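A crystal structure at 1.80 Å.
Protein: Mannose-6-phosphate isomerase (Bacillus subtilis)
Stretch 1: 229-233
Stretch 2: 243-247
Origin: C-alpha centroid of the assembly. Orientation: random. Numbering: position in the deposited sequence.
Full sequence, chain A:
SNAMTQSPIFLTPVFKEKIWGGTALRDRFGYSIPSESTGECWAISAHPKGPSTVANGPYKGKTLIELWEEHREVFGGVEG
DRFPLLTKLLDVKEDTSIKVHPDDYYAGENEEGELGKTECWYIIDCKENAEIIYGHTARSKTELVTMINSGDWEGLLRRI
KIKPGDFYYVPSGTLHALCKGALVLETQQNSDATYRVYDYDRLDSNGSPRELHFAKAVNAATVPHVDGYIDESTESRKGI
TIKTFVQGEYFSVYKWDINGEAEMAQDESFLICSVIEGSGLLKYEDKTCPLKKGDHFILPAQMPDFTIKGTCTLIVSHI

Stretch 1 229-233: YIDES
Stretch 2 243-247: KTFVQ

Residues 229-233 approach the strand 243-247 in a roughly antiparallel sense, the CA 230 to 233 and CA 243 to 246 directions lying 154° apart, and the two segments bury 331 Å² between them. Both backbones are extended, except that Phe245 turns to phi/psi -84/-38 within the strand. The CA atoms of Ile230 and Val246 are 6.5 Å apart; the chains are closer at Glu232 and Phe245, whose CA atoms are 4.9 Å apart, and at Ser233 and Thr244, with CA atoms 5.2 Å apart.

Tyr229 (-130/131; chi1 -170°, t) is poorly ordered and makes no contact with the strand. Ile230 (-128/142) directs its CA-to-CB bond toward the strand; chi1 is -66° (m) and chi2 67° (p). Ile230 CG2 approaches Phe245 O to 3.0 Å, a tight approach of a methyl group to a carbonyl oxygen, and lies 3.9 Å from Val246 CG2 in an apolar contact; Val246 (-166/151) has chi1 68° (p).

Asp231 (-110/126; chi1 55°, p; chi2 -58°) points its CA-to-CB bond away, and although the end of the side chain comes nearer it makes no contact with the strand. Glu232 (-94/157) leaves the backbone sideways with chi1 -53° (m), chi2 174° (t) and chi3 -37°. Glu232 CA lies 3.3 Å from Thr244 O in a CA-H...O contact. The carboxylate reaches an extended Lys243 (-105/131), whose four chi angles are all t: Glu232 OE1 is 3.9 Å from Lys243 NZ, a long salt bridge, and 3.4 Å from Lys243 CE. Glu232 OE2 sits 3.6 Å from Phe245 CD1, at the ring edge and near the ring plane; the ring is set by chi1 -66° (m) and chi2 -67°. One water accepts a hydrogen bond from Lys243 NZ at 3.0 Å and is placed to donate a weak one to Glu232 OE2 at 3.4 Å, in competition with acceptors elsewhere in the structure. A second water donates to Phe245 O at 2.9 Å and weakly to Glu232 OE2 at 3.4 Å, linking the carboxylate to the strand backbone.

At Ser233 (-139/148; chi1 -78°, m) the backbones pair directly. Ser233 and Thr244 (-101/112; chi1 -63°, m) form an antiparallel hydrogen-bonded pair: Ser233 N donates to Thr244 O at 3.2 Å and 159°, while Thr244 N donates to Ser233 O at 2.8 Å and 173°, the shorter and straighter bond. Ser233 O also receives a CA-H...O contact from Lys243 CA at 3.4 Å. The paired side chains share one face of the sheet, Ser233 CB lying 4.3 Å from Thr244 CB.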

# COMPACT_ATOMS: atom_id res chain seq x y z
N TYR A 229 17.30 -4.79 6.57
CA TYR A 229 17.91 -5.00 5.27
C TYR A 229 17.11 -5.94 4.39
O TYR A 229 16.71 -7.03 4.81
CB TYR A 229 19.33 -5.55 5.41
CG TYR A 229 20.05 -5.53 4.08
CD1 TYR A 229 20.49 -4.33 3.53
CD2 TYR A 229 20.24 -6.71 3.35
CE1 TYR A 229 21.09 -4.29 2.27
CE2 TYR A 229 20.84 -6.68 2.09
CZ TYR A 229 21.26 -5.47 1.56
OH TYR A 229 21.84 -5.42 0.31
N ILE A 230 16.87 -5.52 3.15
CA ILE A 230 16.15 -6.34 2.19
C ILE A 230 16.98 -6.44 0.92
O ILE A 230 17.63 -5.48 0.51
CB ILE A 230 14.75 -5.75 1.83
CG1 ILE A 230 13.83 -5.76 3.05
CG2 ILE A 230 14.11 -6.59 0.72
CD1 ILE A 230 14.24 -4.84 4.17
N ASP A 231 16.97 -7.61 0.31
CA ASP A 231 17.72 -7.81 -0.92
C ASP A 231 16.75 -7.95 -2.08
O ASP A 231 15.83 -8.76 -2.03
CB ASP A 231 18.59 -9.07 -0.80
CG ASP A 231 17.79 -10.29 -0.42
OD1 ASP A 231 17.13 -10.27 0.64
OD2 ASP A 231 17.82 -11.28 -1.19
N GLU A 232 16.94 -7.14 -3.11
CA GLU A 232 16.07 -7.21 -4.27
C GLU A 232 16.71 -8.13 -5.31
O GLU A 232 17.92 -8.36 -5.28
CB GLU A 232 15.87 -5.82 -4.86
CG GLU A 232 15.40 -4.79 -3.84
CD GLU A 232 15.34 -3.39 -4.42
OE1 GLU A 232 16.23 -3.05 -5.23
OE2 GLU A 232 14.43 -2.63 -4.05
N SER A 233 15.87 -8.67 -6.19
CA SER A 233 16.30 -9.55 -7.27
C SER A 233 15.53 -9.18 -8.53
O SER A 233 14.39 -8.73 -8.45
CB SER A 233 15.96 -11.01 -6.95
OG SER A 233 16.87 -11.58 -6.04
N LYS A 243 10.87 -7.61 -10.98
CA LYS A 243 11.73 -7.23 -9.86
C LYS A 243 11.01 -7.70 -8.62
O LYS A 243 9.79 -7.46 -8.48
CB LYS A 243 11.93 -5.71 -9.80
CG LYS A 243 12.91 -5.26 -8.72
CD LYS A 243 13.40 -3.87 -9.09
CE LYS A 243 14.47 -3.32 -8.14
NZ LYS A 243 14.94 -1.99 -8.70
N THR A 244 11.75 -8.40 -7.75
CA THR A 244 11.25 -8.90 -6.47
C THR A 244 11.77 -7.91 -5.44
O THR A 244 12.99 -7.81 -5.22
CB THR A 244 11.81 -10.31 -6.17
OG1 THR A 244 11.37 -11.23 -7.17
CG2 THR A 244 11.35 -10.79 -4.79
N PHE A 245 10.87 -7.14 -4.83
CA PHE A 245 11.28 -6.14 -3.85
C PHE A 245 11.46 -6.71 -2.46
O PHE A 245 12.36 -6.31 -1.72
CB PHE A 245 10.24 -5.02 -3.76
CG PHE A 245 10.11 -4.20 -5.00
CD1 PHE A 245 11.16 -3.38 -5.43
CD2 PHE A 245 8.92 -4.19 -5.73
CE1 PHE A 245 11.03 -2.57 -6.55
CE2 PHE A 245 8.76 -3.38 -6.86
CZ PHE A 245 9.82 -2.56 -7.27
N VAL A 246 10.58 -7.64 -2.09
CA VAL A 246 10.65 -8.23 -0.77
C VAL A 246 9.78 -9.48 -0.71
O VAL A 246 8.79 -9.63 -1.45
CB VAL A 246 10.16 -7.22 0.33
CG1 VAL A 246 8.65 -6.94 0.18
CG2 VAL A 246 10.49 -7.76 1.71
N GLN A 247 10.20 -10.39 0.16
CA GLN A 247 9.48 -11.62 0.40
C GLN A 247 9.49 -11.71 1.91
O GLN A 247 10.36 -12.36 2.51
CB GLN A 247 10.19 -12.78 -0.27
CG GLN A 247 10.13 -12.67 -1.79
CD GLN A 247 10.78 -13.85 -2.49
OE1 GLN A 247 11.92 -14.18 -2.24
NE2 GLN A 247 10.03 -14.48 -3.39
O HOH W 1 14.27 -0.19 -6.42
O HOH W 2 13.91 -4.03 -0.96